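Local structure of putative hemoglobin-like oxygen-binding protein (Pseudoalteromonas haloplanktis, 4UUR) at residues 24-28 with 120-126. The protein binds heme and, as a cold-adapted group II truncated hemoglobin of an Antarctic marine bacterium, probably binds or carries oxygen. Residues are numbered along the deposited sequence.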
loop_
_atom_site.group_PDB
_atom_site.type_symbol
_atom_site.label_atom_id
_atom_site.label_comp_id
_atom_site.label_asym_id
_atom_site.label_seq_id
_atom_site.Cartn_x
_atom_site.Cartn_y
_atom_site.Cartn_z
ATOM N N PRO A 24 11.358 -3.795 9.312
ATOM C CA PRO A 24 10.393 -2.705 9.235
ATOM C C PRO A 24 9.171 -2.965 10.107
ATOM O O PRO A 24 8.718 -2.080 10.832
ATOM C CB PRO A 24 10.037 -2.681 7.748
ATOM C CG PRO A 24 11.316 -3.042 7.093
ATOM C CD PRO A 24 11.853 -4.154 7.970
ATOM N N TYR A 25 8.666 -4.185 10.074
ATOM C CA TYR A 25 7.559 -4.574 10.932
ATOM C C TYR A 25 7.882 -4.288 12.372
ATOM O O TYR A 25 7.043 -3.749 13.105
ATOM C CB TYR A 25 7.288 -6.045 10.758
ATOM C CG TYR A 25 6.089 -6.576 11.489
ATOM C CD1 TYR A 25 4.818 -6.391 10.964
ATOM C CD2 TYR A 25 6.226 -7.318 12.657
ATOM C CE1 TYR A 25 3.703 -6.892 11.592
ATOM C CE2 TYR A 25 5.113 -7.829 13.303
ATOM C CZ TYR A 25 3.859 -7.615 12.763
ATOM O OH TYR A 25 2.732 -8.079 13.380
ATOM N N GLU A 26 9.093 -4.645 12.796
ATOM C CA GLU A 26 9.453 -4.486 14.219
ATOM C C GLU A 26 9.570 -3.003 14.590
ATOM O O GLU A 26 8.981 -2.577 15.563
ATOM C CB GLU A 26 10.752 -5.240 14.570
ATOM C CG GLU A 26 10.623 -6.772 14.593
ATOM C CD GLU A 26 11.990 -7.504 14.627
ATOM O OE1 GLU A 26 12.884 -7.268 13.752
ATOM O OE2 GLU A 26 12.165 -8.345 15.552
ATOM N N ILE A 27 10.298 -2.254 13.773
ATOM C CA ILE A 27 10.525 -0.848 13.955
ATOM C C ILE A 27 9.210 -0.056 14.029
ATOM O O ILE A 27 9.062 0.806 14.871
ATOM C CB ILE A 27 11.406 -0.307 12.804
ATOM C CG1 ILE A 27 12.797 -0.939 12.876
ATOM C CG2 ILE A 27 11.518 1.223 12.853
ATOM C CD1 ILE A 27 13.659 -0.636 11.674
ATOM N N LEU A 28 8.249 -0.379 13.158
ATOM C CA LEU A 28 6.923 0.269 13.135
ATOM C C LEU A 28 5.924 -0.204 14.198
ATOM O O LEU A 28 4.782 0.222 14.162
ATOM C CB LEU A 28 6.282 0.068 11.765
ATOM C CG LEU A 28 7.124 0.607 10.614
ATOM C CD1 LEU A 28 6.700 -0.098 9.351
ATOM C CD2 LEU A 28 7.004 2.120 10.479
ATOM N N GLU A 120 3.271 8.158 9.520
ATOM C CA GLU A 120 3.244 6.892 10.328
ATOM C C GLU A 120 4.611 6.429 10.715
ATOM O O GLU A 120 4.755 5.649 11.640
ATOM C CB GLU A 120 2.505 5.734 9.597
ATOM C CG GLU A 120 1.014 5.985 9.377
ATOM C CD GLU A 120 0.206 6.055 10.691
ATOM O OE1 GLU A 120 0.532 5.312 11.654
ATOM O OE2 GLU A 120 -0.773 6.836 10.778
ATOM N N VAL A 121 5.625 6.862 9.980
ATOM C CA VAL A 121 6.966 6.350 10.194
ATOM C C VAL A 121 7.853 7.469 10.738
ATOM O O VAL A 121 8.225 8.410 10.010
ATOM C CB VAL A 121 7.563 5.771 8.916
ATOM C CG1 VAL A 121 8.846 4.974 9.231
ATOM C CG2 VAL A 121 6.559 4.885 8.193
ATOM N N ASP A 122 8.189 7.359 12.011
ATOM C CA ASP A 122 8.967 8.399 12.666
ATOM C C ASP A 122 10.485 8.266 12.428
ATOM O O ASP A 122 11.157 9.295 12.360
ATOM C CB ASP A 122 8.598 8.571 14.139
ATOM C CG ASP A 122 8.841 7.341 14.958
ATOM O OD1 ASP A 122 9.837 6.637 14.708
ATOM O OD2 ASP A 122 8.030 7.097 15.880
ATOM N N ASN A 123 11.003 7.046 12.253
ATOM C CA ASN A 123 12.378 6.825 11.768
ATOM C C ASN A 123 12.598 7.387 10.358
ATOM O O ASN A 123 12.012 6.867 9.415
ATOM C CB ASN A 123 12.621 5.325 11.711
ATOM C CG ASN A 123 14.061 4.967 11.457
ATOM O OD1 ASN A 123 14.735 5.572 10.655
ATOM N ND2 ASN A 123 14.528 3.964 12.154
ATOM N N PRO A 124 13.443 8.424 10.180
ATOM C CA PRO A 124 13.516 8.980 8.802
ATOM C C PRO A 124 14.266 8.103 7.810
ATOM O O PRO A 124 14.100 8.250 6.619
ATOM C CB PRO A 124 14.218 10.317 8.989
ATOM C CG PRO A 124 14.016 10.627 10.430
ATOM C CD PRO A 124 14.082 9.328 11.142
ATOM N N LEU A 125 15.064 7.162 8.294
ATOM C CA LEU A 125 15.793 6.287 7.377
ATOM C C LEU A 125 14.823 5.250 6.808
ATOM O O LEU A 125 14.624 5.181 5.586
ATOM C CB LEU A 125 16.987 5.639 8.088
ATOM C CG LEU A 125 18.084 6.619 8.563
ATOM C CD1 LEU A 125 19.276 5.849 9.105
ATOM C CD2 LEU A 125 18.517 7.590 7.451
ATOM N N LEU A 126 14.196 4.477 7.702
ATOM C CA LEU A 126 13.113 3.550 7.332
ATOM C C LEU A 126 12.068 4.221 6.401
ATOM O O LEU A 126 11.649 3.641 5.378
ATOM C CB LEU A 126 12.444 2.987 8.583
ATOM C CG LEU A 126 11.453 1.857 8.352
ATOM C CD1 LEU A 126 12.061 0.644 7.688
ATOM C CD2 LEU A 126 10.879 1.416 9.662
#
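A small apolar contact at the protein surface joins the short helix 24-27 and the residue after it to the junction of helices 103-120 and 124-141, including the first turn of the latter. No hydrogen bond crosses it; side-chain packing does the work, burying 256 Å² in all. Leu126, in the first turn of its helix, is the central piece. Its CD1 lies 3.8 Å from CG of Pro24, while its CD2 comes within 3.3 Å of Ile27 CG2 and 4.0 Å of Leu28 CG, so one leucine meets three residues of the opposing turn. Pro24, Ile27 and Leu28, at positions i, i+3 and i+4, fall on the same side of the helical turn, and the turn is closed by the hydrogen bond from Leu28 N to Pro24 O (2.9 Å). In this globin of the truncated group II family, helices 103-120 and 124-141 correspond to G and H, and their junction illustrates N-capping: Asn123 OD1 accepts from Leu125 N at 2.9 Å and Leu126 N at 3.2 Å, fixing the helix start from which Leu126 projects. Toward the end of helix 103-120, Leu28 CD2 packs 3.6 Å from CG2 of Val121, where the chain has just left helical geometry. Glu120 turns its carboxylate elsewhere, to a salt bridge with Arg40.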